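Local coordinates for protein DyP-type peroxidase (Pleurotus ostreatus PC15, PDB 6FSK) that probably catalyses the peroxide-dependent oxidation of dyes and other substrates, apparently including Mn(II), with a heme b cofactor, at residues Asp105-Gly113 with Phe393-Asn402; Gly436-Gly444 with Asn453-Phe461. The protein carries 1 engineered substitution. All blocks are in the same frame, centred on the assembly; numbering follows the deposited sequence.

Contact 1 of 2, residues Asp105-Gly113 with Phe393-Asn402; sequences DAEILGDPG and FHFIQESWAN. With HEM (protoporphyrin IX containing Fe), chain C.
The edge of the F393 ring, near its plane, receives L109 CD1, which lies 3.8 Å from F393 CE2, while a heme vinyl carbon approaches the same ring obliquely. The D105 carboxylate lies at the edge of the H394 imidazole and nearly coplanar with it (26°), but their fit is doubtful because the ring may be flipped; the firm partner of D105 OD2 is Y469, by a hydrogen bond. The contact is a helix-helix packing between the two halves of the DyP fold: helices 105-109 and 393-401 run at 35° with axes 9.9 Å apart. F393, its CG turned away from the backbone N (chi1 169°), reaches between L109 and the heme, F393 CD1 sitting 3.5 Å from HEM CBC. Helix 105-109 ends in a Schellman motif at G110, whose positive phi calls for glycine, and the carbonyl at this end is gripped by N402, just past the end of the other helix. N402 ND2 donates to L109 O at 2.9 Å, nearly straight, from above the carbonyl plane, although L109 O lies in the amide plane of N402; Q433 NE2 is a second donor to that oxygen. N402 OD1 in turn takes Q397 NE2 at 2.9 Å and the backbone N of Q433. Replacing N402 by an alanine is likely to leave L109 O with Q433 NE2 as its remaining named donor, and to take from Q397 NE2 and Q433 N the acceptor OD1. Farther out, I108 CG2 rests 3.4 Å from E398 OE2, and a water donates to both I108 O (2.7 Å) and E398 OE2 (3.1 Å).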
loop_
_atom_site.group_PDB
_atom_site.type_symbol
_atom_site.label_atom_id
_atom_site.label_comp_id
_atom_site.label_asym_id
_atom_site.label_seq_id
_atom_site.Cartn_x
_atom_site.Cartn_y
_atom_site.Cartn_z
ATOM N N ASP A 105 -14.620 8.395 -3.973
ATOM C CA ASP A 105 -13.466 8.365 -4.876
ATOM C C ASP A 105 -13.315 6.983 -5.537
ATOM O O ASP A 105 -12.739 6.872 -6.609
ATOM C CB ASP A 105 -12.189 8.690 -4.106
ATOM C CG ASP A 105 -11.051 9.182 -4.993
ATOM O OD1 ASP A 105 -11.282 9.988 -5.892
ATOM O OD2 ASP A 105 -9.842 8.752 -4.748
ATOM N N ALA A 106 -13.868 5.949 -4.897
ATOM C CA ALA A 106 -13.759 4.595 -5.362
ATOM C C ALA A 106 -14.372 4.438 -6.768
ATOM O O ALA A 106 -13.980 3.590 -7.565
ATOM C CB ALA A 106 -14.464 3.643 -4.411
ATOM N N GLU A 107 -15.322 5.302 -7.139
ATOM C CA GLU A 107 -15.851 5.268 -8.507
ATOM C C GLU A 107 -14.736 5.506 -9.519
ATOM O O GLU A 107 -14.551 4.712 -10.432
ATOM C CB GLU A 107 -16.923 6.358 -8.680
ATOM C CG GLU A 107 -17.664 6.232 -10.013
ATOM C CD GLU A 107 -18.746 7.278 -10.242
ATOM O OE1 GLU A 107 -19.070 8.097 -9.329
ATOM O OE2 GLU A 107 -19.328 7.218 -11.378
ATOM N N ILE A 108 -13.953 6.557 -9.284
ATOM C CA ILE A 108 -12.829 6.858 -10.154
ATOM C C ILE A 108 -11.692 5.870 -10.008
ATOM O O ILE A 108 -11.003 5.579 -11.010
ATOM C CB ILE A 108 -12.437 8.314 -9.994
ATOM C CG1 ILE A 108 -13.569 9.189 -10.688
ATOM C CG2 ILE A 108 -11.086 8.616 -10.573
ATOM C CD1 ILE A 108 -13.335 10.653 -10.373
ATOM N N LEU A 109 -11.531 5.318 -8.804
ATOM C CA LEU A 109 -10.505 4.262 -8.621
ATOM C C LEU A 109 -10.796 3.047 -9.453
ATOM O O LEU A 109 -9.890 2.203 -9.749
ATOM C CB LEU A 109 -10.306 3.849 -7.166
ATOM C CG LEU A 109 -9.912 4.913 -6.158
ATOM C CD1 LEU A 109 -9.870 4.315 -4.758
ATOM C CD2 LEU A 109 -8.614 5.575 -6.506
ATOM N N GLY A 110 -12.064 2.842 -9.834
ATOM C CA GLY A 110 -12.453 1.691 -10.628
ATOM C C GLY A 110 -13.104 0.547 -9.872
ATOM O O GLY A 110 -13.295 -0.536 -10.460
ATOM N N ASP A 111 -13.456 0.750 -8.619
ATOM C CA ASP A 111 -14.032 -0.285 -7.789
ATOM C C ASP A 111 -15.367 -0.719 -8.402
ATOM O O ASP A 111 -16.117 0.076 -8.924
ATOM C CB ASP A 111 -14.317 0.192 -6.375
ATOM C CG ASP A 111 -13.054 0.316 -5.499
ATOM O OD1 ASP A 111 -11.958 0.433 -6.096
ATOM O OD2 ASP A 111 -13.146 0.367 -4.253
ATOM N N PRO A 112 -15.661 -2.011 -8.254
ATOM C CA PRO A 112 -17.043 -2.464 -8.559
ATOM C C PRO A 112 -18.069 -1.715 -7.727
ATOM O O PRO A 112 -17.806 -1.323 -6.566
ATOM C CB PRO A 112 -17.029 -3.938 -8.188
ATOM C CG PRO A 112 -15.584 -4.350 -8.112
ATOM C CD PRO A 112 -14.876 -3.085 -7.620
ATOM N N GLY A 113 -19.256 -1.498 -8.295
ATOM C CA GLY A 113 -20.223 -0.699 -7.588
ATOM C C GLY A 113 -21.440 -0.477 -8.447
ATOM O O GLY A 113 -21.507 -1.064 -9.496
ATOM N N PHE A 393 -1.154 7.608 -4.037
ATOM C CA PHE A 393 -2.064 6.480 -4.216
ATOM C C PHE A 393 -3.109 6.676 -5.311
ATOM O O PHE A 393 -3.301 5.819 -6.156
ATOM C CB PHE A 393 -2.779 6.151 -2.899
ATOM C CG PHE A 393 -3.905 5.170 -3.120
ATOM C CD1 PHE A 393 -3.599 3.794 -3.238
ATOM C CD2 PHE A 393 -5.214 5.617 -3.258
ATOM C CE1 PHE A 393 -4.613 2.891 -3.546
ATOM C CE2 PHE A 393 -6.248 4.696 -3.560
ATOM C CZ PHE A 393 -5.923 3.335 -3.703
ATOM N N HIS A 394 -3.867 7.781 -5.299
ATOM C CA HIS A 394 -4.921 7.917 -6.299
ATOM C C HIS A 394 -4.358 7.931 -7.722
ATOM O O HIS A 394 -4.972 7.343 -8.614
ATOM C CB HIS A 394 -5.701 9.223 -6.012
ATOM C CG HIS A 394 -6.841 9.458 -6.959
ATOM N ND1 HIS A 394 -6.667 9.854 -8.277
ATOM C CD2 HIS A 394 -8.167 9.309 -6.774
ATOM C CE1 HIS A 394 -7.864 9.999 -8.836
ATOM N NE2 HIS A 394 -8.777 9.598 -7.957
ATOM N N PHE A 395 -3.317 8.728 -7.931
ATOM C CA PHE A 395 -2.704 8.874 -9.234
ATOM C C PHE A 395 -2.182 7.526 -9.745
ATOM O O PHE A 395 -2.416 7.118 -10.910
ATOM C CB PHE A 395 -1.636 9.923 -9.194
ATOM C CG PHE A 395 -1.164 10.315 -10.550
ATOM C CD1 PHE A 395 -0.153 9.658 -11.137
ATOM C CD2 PHE A 395 -1.766 11.416 -11.201
ATOM C CE1 PHE A 395 0.355 10.038 -12.404
ATOM C CE2 PHE A 395 -1.335 11.752 -12.456
ATOM C CZ PHE A 395 -0.250 11.100 -13.037
ATOM N N ILE A 396 -1.511 6.791 -8.878
ATOM C CA ILE A 396 -0.967 5.523 -9.222
ATOM C C ILE A 396 -2.082 4.615 -9.714
ATOM O O ILE A 396 -1.918 3.923 -10.743
ATOM C CB ILE A 396 -0.244 4.833 -8.056
ATOM C CG1 ILE A 396 1.061 5.575 -7.624
ATOM C CG2 ILE A 396 0.148 3.389 -8.364
ATOM C CD1 ILE A 396 1.562 5.216 -6.231
ATOM N N GLN A 397 -3.142 4.537 -8.920
ATOM C CA GLN A 397 -4.244 3.674 -9.289
ATOM C C GLN A 397 -4.864 4.071 -10.585
ATOM O O GLN A 397 -5.020 3.244 -11.515
ATOM C CB GLN A 397 -5.263 3.667 -8.188
ATOM C CG GLN A 397 -6.472 2.687 -8.396
ATOM C CD GLN A 397 -6.051 1.229 -8.186
ATOM O OE1 GLN A 397 -5.538 0.866 -7.168
ATOM N NE2 GLN A 397 -6.155 0.437 -9.254
ATOM N N GLU A 398 -5.255 5.363 -10.717
ATOM C CA GLU A 398 -6.047 5.774 -11.884
ATOM C C GLU A 398 -5.218 5.972 -13.111
ATOM O O GLU A 398 -5.615 5.561 -14.226
ATOM C CB GLU A 398 -6.755 7.081 -11.575
ATOM C CG GLU A 398 -7.670 7.538 -12.683
ATOM C CD GLU A 398 -8.306 8.895 -12.542
ATOM O OE1 GLU A 398 -7.895 9.752 -11.696
ATOM O OE2 GLU A 398 -9.292 9.050 -13.381
ATOM N N SER A 399 -4.119 6.691 -12.963
ATOM C CA SER A 399 -3.317 7.117 -14.097
ATOM C C SER A 399 -2.295 6.121 -14.608
ATOM O O SER A 399 -1.889 6.193 -15.753
ATOM C CB SER A 399 -2.694 8.480 -13.860
ATOM O OG SER A 399 -3.701 9.520 -13.925
ATOM N N TRP A 400 -1.879 5.172 -13.783
ATOM C CA TRP A 400 -0.868 4.182 -14.126
ATOM C C TRP A 400 -1.501 2.770 -14.211
ATOM O O TRP A 400 -1.593 2.228 -15.305
ATOM C CB TRP A 400 0.315 4.242 -13.156
ATOM C CG TRP A 400 1.105 5.521 -13.276
ATOM C CD1 TRP A 400 0.986 6.537 -14.253
ATOM C CD2 TRP A 400 2.185 5.927 -12.397
ATOM N NE1 TRP A 400 1.936 7.525 -14.000
ATOM C CE2 TRP A 400 2.697 7.144 -12.911
ATOM C CE3 TRP A 400 2.734 5.381 -11.223
ATOM C CZ2 TRP A 400 3.724 7.846 -12.231
ATOM C CZ3 TRP A 400 3.758 6.009 -10.611
ATOM C CH2 TRP A 400 4.280 7.248 -11.157
ATOM N N ALA A 401 -1.907 2.191 -13.086
ATOM C CA ALA A 401 -2.438 0.816 -13.037
ATOM C C ALA A 401 -3.676 0.631 -13.915
ATOM O O ALA A 401 -3.762 -0.396 -14.612
ATOM C CB ALA A 401 -2.742 0.410 -11.607
ATOM N N ASN A 402 -4.581 1.576 -13.917
ATOM C CA ASN A 402 -5.847 1.426 -14.619
ATOM C C ASN A 402 -5.736 1.858 -16.107
ATOM O O ASN A 402 -6.733 1.824 -16.835
ATOM C CB ASN A 402 -6.922 2.319 -13.988
ATOM C CG ASN A 402 -7.374 1.923 -12.617
ATOM O OD1 ASN A 402 -6.934 0.892 -12.024
ATOM N ND2 ASN A 402 -8.346 2.672 -12.135
HETATM C CHA HEM C . 5.232 -3.588 -4.985
HETATM C CHB HEM C . 1.919 -7.039 -4.394
HETATM C CHC HEM C . -1.473 -3.637 -4.080
HETATM C CHD HEM C . 1.794 -0.175 -4.983
HETATM C C1A HEM C . 4.659 -4.852 -4.845
HETATM C C2A HEM C . 5.356 -6.100 -4.850
HETATM C C3A HEM C . 4.446 -7.062 -4.638
HETATM C C4A HEM C . 3.173 -6.410 -4.582
HETATM C CMA HEM C . 4.689 -8.532 -4.623
HETATM C CAA HEM C . 6.849 -6.265 -5.090
HETATM C CBA HEM C . 7.761 -6.303 -3.871
HETATM C CGA HEM C . 7.872 -4.971 -3.179
HETATM O O1A HEM C . 8.560 -4.072 -3.665
HETATM O O2A HEM C . 7.265 -4.826 -2.087
HETATM C C1B HEM C . 0.664 -6.439 -4.257
HETATM C C2B HEM C . -0.538 -7.084 -3.986
HETATM C C3B HEM C . -1.525 -6.157 -3.854
HETATM C C4B HEM C . -0.853 -4.872 -4.095
HETATM C CMB HEM C . -0.740 -8.575 -3.894
HETATM C CAB HEM C . -2.978 -6.240 -3.591
HETATM C CBB HEM C . -3.546 -7.276 -3.013
HETATM C C1C HEM C . -0.973 -2.406 -4.371
HETATM C C2C HEM C . -1.635 -1.176 -4.482
HETATM C C3C HEM C . -0.742 -0.184 -4.764
HETATM C C4C HEM C . 0.557 -0.813 -4.764
HETATM C CMC HEM C . -3.117 -1.007 -4.280
HETATM C CAC HEM C . -0.897 1.266 -5.068
HETATM C CBC HEM C . -2.010 1.802 -5.609
HETATM C C1D HEM C . 3.016 -0.853 -4.989
HETATM C C2D HEM C . 4.299 -0.086 -5.047
HETATM C C3D HEM C . 5.270 -1.076 -5.000
HETATM C C4D HEM C . 4.557 -2.342 -4.991
HETATM C CMD HEM C . 4.503 1.375 -5.086
HETATM C CAD HEM C . 6.782 -0.905 -5.091
HETATM C CBD HEM C . 7.281 -0.817 -6.499
HETATM C CGD HEM C . 8.759 -0.518 -6.547
HETATM O O1D HEM C . 9.406 -1.301 -7.286
HETATM O O2D HEM C . 9.240 0.337 -5.830
HETATM N NA HEM C . 3.276 -5.039 -4.786
HETATM N NB HEM C . 0.454 -5.108 -4.405
HETATM N NC HEM C . 0.389 -2.173 -4.683
HETATM N ND HEM C . 3.231 -2.169 -5.035
HETATM FE FE HEM C . 1.845 -3.631 -4.807
HETATM O O HOH W 1 -11.159 6.524 -13.513
#

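Contact 2 of 2, residues Gly436-Gly444 with Asn453-Phe461; sequences GGGIRQISG and NITLPDQDF
I442 and I454 form the hydrogen-bonded pair of a short antiparallel beta hairpin: I442 N gives to I454 O at 3.0 Å and I454 N to I442 O at 2.9 Å. Beyond the strands, L456 N donates to R440 O at 2.8 Å, and one water joins R440 N to L456 O. On the face carrying Q441 and N453, N453 ND2 donates to Q441 OE1 at 2.6 Å by a bent bond, the amides turned 53° apart. The buried R440 guanidinium lies between L456 CD1 over one face and the D460 carboxylate over the other. R440 NH2 forms a salt bridge with D460 OD1 (3.3 Å) and is hydrogen-bonded to two in-plane waters, one of which donates to P457 O. A water within reach of G438 O accepts from R440 NE, and NH1 has a weak bond to G432 O. A kink at chi3 (-56°) swings the group over D460. S443 OG is taken up by V424 O. Along the outer edge of strand 441-443, Q441 and S443 make backbone hydrogen bonds to F427 and P425. I454, L456 and P457 rest on F255 of helix 249-258, and F461 leads directly into strand 462-472 of the large sheet.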
loop_
_atom_site.group_PDB
_atom_site.type_symbol
_atom_site.label_atom_id
_atom_site.label_comp_id
_atom_site.label_asym_id
_atom_site.label_seq_id
_atom_site.Cartn_x
_atom_site.Cartn_y
_atom_site.Cartn_z
ATOM N N GLY A 436 -16.643 0.223 -14.729
ATOM C CA GLY A 436 -17.712 -0.604 -15.315
ATOM C C GLY A 436 -17.491 -2.050 -15.315
ATOM O O GLY A 436 -18.357 -2.819 -15.752
ATOM N N GLY A 437 -16.311 -2.502 -14.860
ATOM C CA GLY A 437 -16.002 -3.922 -14.821
ATOM C C GLY A 437 -15.924 -4.628 -16.146
ATOM O O GLY A 437 -16.068 -5.894 -16.225
ATOM N N GLY A 438 -15.530 -3.944 -17.195
ATOM C CA GLY A 438 -15.349 -4.598 -18.519
ATOM C C GLY A 438 -14.059 -5.359 -18.724
ATOM O O GLY A 438 -13.314 -5.567 -17.779
ATOM N N ILE A 439 -13.718 -5.634 -19.978
ATOM C CA ILE A 439 -12.664 -6.558 -20.338
ATOM C C ILE A 439 -11.316 -5.867 -20.082
ATOM O O ILE A 439 -11.127 -4.736 -20.569
ATOM C CB ILE A 439 -12.698 -6.758 -21.895
ATOM C CG1 ILE A 439 -13.988 -7.480 -22.299
ATOM C CG2 ILE A 439 -11.506 -7.589 -22.348
ATOM C CD1 ILE A 439 -14.173 -8.779 -21.496
ATOM N N ARG A 440 -10.438 -6.504 -19.282
ATOM C CA ARG A 440 -9.031 -6.090 -19.159
ATOM C C ARG A 440 -8.065 -7.042 -19.854
ATOM O O ARG A 440 -8.308 -8.279 -19.904
ATOM C CB ARG A 440 -8.679 -6.017 -17.681
ATOM C CG ARG A 440 -9.372 -4.937 -16.926
ATOM C CD ARG A 440 -9.055 -4.851 -15.420
ATOM N NE ARG A 440 -9.363 -6.137 -14.855
ATOM C CZ ARG A 440 -8.504 -6.918 -14.236
ATOM N NH1 ARG A 440 -7.334 -6.470 -13.797
ATOM N NH2 ARG A 440 -8.869 -8.166 -13.975
ATOM N N GLN A 441 -7.015 -6.518 -20.430
ATOM C CA GLN A 441 -5.977 -7.284 -21.155
ATOM C C GLN A 441 -4.621 -6.779 -20.669
ATOM O O GLN A 441 -4.491 -5.629 -20.156
ATOM C CB GLN A 441 -6.078 -6.935 -22.673
ATOM C CG GLN A 441 -7.231 -7.709 -23.231
ATOM C CD GLN A 441 -7.748 -7.523 -24.659
ATOM O OE1 GLN A 441 -7.076 -7.158 -25.645
ATOM N NE2 GLN A 441 -8.966 -7.927 -24.777
ATOM N N ILE A 442 -3.624 -7.650 -20.836
ATOM C CA ILE A 442 -2.254 -7.380 -20.575
ATOM C C ILE A 442 -1.396 -7.872 -21.711
ATOM O O ILE A 442 -1.554 -9.022 -22.122
ATOM C CB ILE A 442 -1.764 -7.819 -19.187
ATOM C CG1 ILE A 442 -0.313 -7.380 -19.007
ATOM C CG2 ILE A 442 -1.937 -9.317 -18.979
ATOM C CD1 ILE A 442 0.188 -7.495 -17.576
ATOM N N SER A 443 -0.541 -7.017 -22.292
ATOM C CA SER A 443 0.342 -7.429 -23.390
ATOM C C SER A 443 1.750 -7.574 -22.893
ATOM O O SER A 443 2.082 -7.180 -21.763
ATOM C CB SER A 443 0.271 -6.369 -24.509
ATOM O OG SER A 443 1.005 -5.225 -24.174
ATOM N N GLY A 444 2.628 -8.071 -23.743
ATOM C CA GLY A 444 4.031 -8.106 -23.471
ATOM C C GLY A 444 4.491 -9.239 -22.572
ATOM O O GLY A 444 5.684 -9.329 -22.277
ATOM N N ASN A 453 -1.709 -10.147 -26.514
ATOM C CA ASN A 453 -2.407 -9.859 -25.253
ATOM C C ASN A 453 -2.990 -11.106 -24.673
ATOM O O ASN A 453 -3.434 -12.037 -25.403
ATOM C CB ASN A 453 -3.690 -9.020 -25.442
ATOM C CG ASN A 453 -3.479 -7.699 -25.960
ATOM O OD1 ASN A 453 -2.391 -7.202 -26.049
ATOM N ND2 ASN A 453 -4.596 -7.127 -26.429
ATOM N N ILE A 454 -3.048 -11.151 -23.355
ATOM C CA ILE A 454 -3.906 -12.108 -22.672
ATOM C C ILE A 454 -5.058 -11.290 -22.167
ATOM O O ILE A 454 -4.901 -10.267 -21.484
ATOM C CB ILE A 454 -3.212 -12.784 -21.475
ATOM C CG1 ILE A 454 -1.987 -13.561 -21.936
ATOM C CG2 ILE A 454 -4.227 -13.716 -20.755
ATOM C CD1 ILE A 454 -1.069 -14.073 -20.858
ATOM N N THR A 455 -6.259 -11.817 -22.415
ATOM C CA THR A 455 -7.444 -11.251 -21.940
ATOM C C THR A 455 -7.725 -11.820 -20.553
ATOM O O THR A 455 -7.833 -13.040 -20.405
ATOM C CB THR A 455 -8.653 -11.465 -22.893
ATOM O OG1 THR A 455 -8.345 -10.843 -24.172
ATOM C CG2 THR A 455 -9.815 -10.794 -22.369
ATOM N N LEU A 456 -7.792 -10.982 -19.503
ATOM C CA LEU A 456 -7.909 -11.513 -18.169
ATOM C C LEU A 456 -9.268 -12.099 -17.871
ATOM O O LEU A 456 -10.286 -11.652 -18.404
ATOM C CB LEU A 456 -7.516 -10.449 -17.135
ATOM C CG LEU A 456 -6.098 -9.873 -17.303
ATOM C CD1 LEU A 456 -5.901 -8.673 -16.363
ATOM C CD2 LEU A 456 -5.066 -10.939 -16.985
ATOM N N PRO A 457 -9.346 -13.061 -16.966
ATOM C CA PRO A 457 -10.634 -13.619 -16.602
ATOM C C PRO A 457 -11.533 -12.566 -16.001
ATOM O O PRO A 457 -11.032 -11.650 -15.347
ATOM C CB PRO A 457 -10.283 -14.677 -15.517
ATOM C CG PRO A 457 -8.831 -14.793 -15.487
ATOM C CD PRO A 457 -8.205 -13.685 -16.277
ATOM N N ASP A 458 -12.842 -12.682 -16.141
ATOM C CA ASP A 458 -13.707 -11.604 -15.739
ATOM C C ASP A 458 -13.690 -11.351 -14.222
ATOM O O ASP A 458 -13.808 -10.201 -13.787
ATOM C CB ASP A 458 -15.118 -11.832 -16.229
ATOM C CG ASP A 458 -15.244 -11.538 -17.735
ATOM O OD1 ASP A 458 -14.171 -11.355 -18.480
ATOM O OD2 ASP A 458 -16.429 -11.424 -18.098
ATOM N N GLN A 459 -13.472 -12.419 -13.476
ATOM C CA GLN A 459 -13.183 -12.237 -12.012
ATOM C C GLN A 459 -11.744 -11.689 -11.809
ATOM O O GLN A 459 -10.758 -12.380 -11.978
ATOM C CB GLN A 459 -13.381 -13.529 -11.276
ATOM C CG GLN A 459 -13.023 -13.550 -9.765
ATOM C CD GLN A 459 -13.865 -12.604 -8.987
ATOM O OE1 GLN A 459 -15.115 -12.784 -8.881
ATOM N NE2 GLN A 459 -13.257 -11.526 -8.517
ATOM N N ASP A 460 -11.697 -10.443 -11.355
ATOM C CA ASP A 460 -10.470 -9.789 -10.993
ATOM C C ASP A 460 -9.819 -10.573 -9.829
ATOM O O ASP A 460 -10.472 -11.088 -8.975
ATOM C CB ASP A 460 -10.664 -8.330 -10.520
ATOM C CG ASP A 460 -11.092 -7.343 -11.659
ATOM O OD1 ASP A 460 -11.783 -7.750 -12.582
ATOM O OD2 ASP A 460 -10.797 -6.120 -11.579
ATOM N N PHE A 461 -8.511 -10.632 -9.876
ATOM C CA PHE A 461 -7.750 -11.319 -8.871
ATOM C C PHE A 461 -7.775 -10.624 -7.524
ATOM O O PHE A 461 -7.585 -11.305 -6.466
ATOM C CB PHE A 461 -6.313 -11.560 -9.329
ATOM C CG PHE A 461 -6.196 -12.253 -10.664
ATOM C CD1 PHE A 461 -6.893 -13.434 -10.893
ATOM C CD2 PHE A 461 -5.392 -11.745 -11.582
ATOM C CE1 PHE A 461 -6.773 -14.037 -12.142
ATOM C CE2 PHE A 461 -5.286 -12.358 -12.839
ATOM C CZ PHE A 461 -5.971 -13.498 -13.062
HETATM O O HOH W 2 -14.451 -8.326 -16.338
HETATM O O HOH W 3 -12.508 -5.958 -15.195
HETATM O O HOH W 4 -6.669 -8.848 -12.098
HETATM O O HOH W 5 -11.361 -9.079 -18.318
HETATM O O HOH W 6 -11.146 -8.934 -15.502
#

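How the contacts relate
Both contacts are partly buried, contact 1 more so (5 of its 9 touching residues buried, 1 exposed) than contact 2 (4 of 12 buried, 4 exposed). Contact 1, about 13 Å from the chain's centre, joins segments 280 residues apart at their closest ends; contact 2, about 22 Å out, is a local hairpin whose segments are 9 residues apart. They share no element and do not touch, their nearest atoms about 5 Å apart. The loop around I431-K434 serves both, meeting Q397, N402 and L109 in one and R440 and I439 in the other. Contact 1 mixes an apolar L109-F393 touch near the heme with carboxylate groups and linked N402 and Q397 amides at one end. Contact 2 relies on strand bonds, a charged pair and several waters.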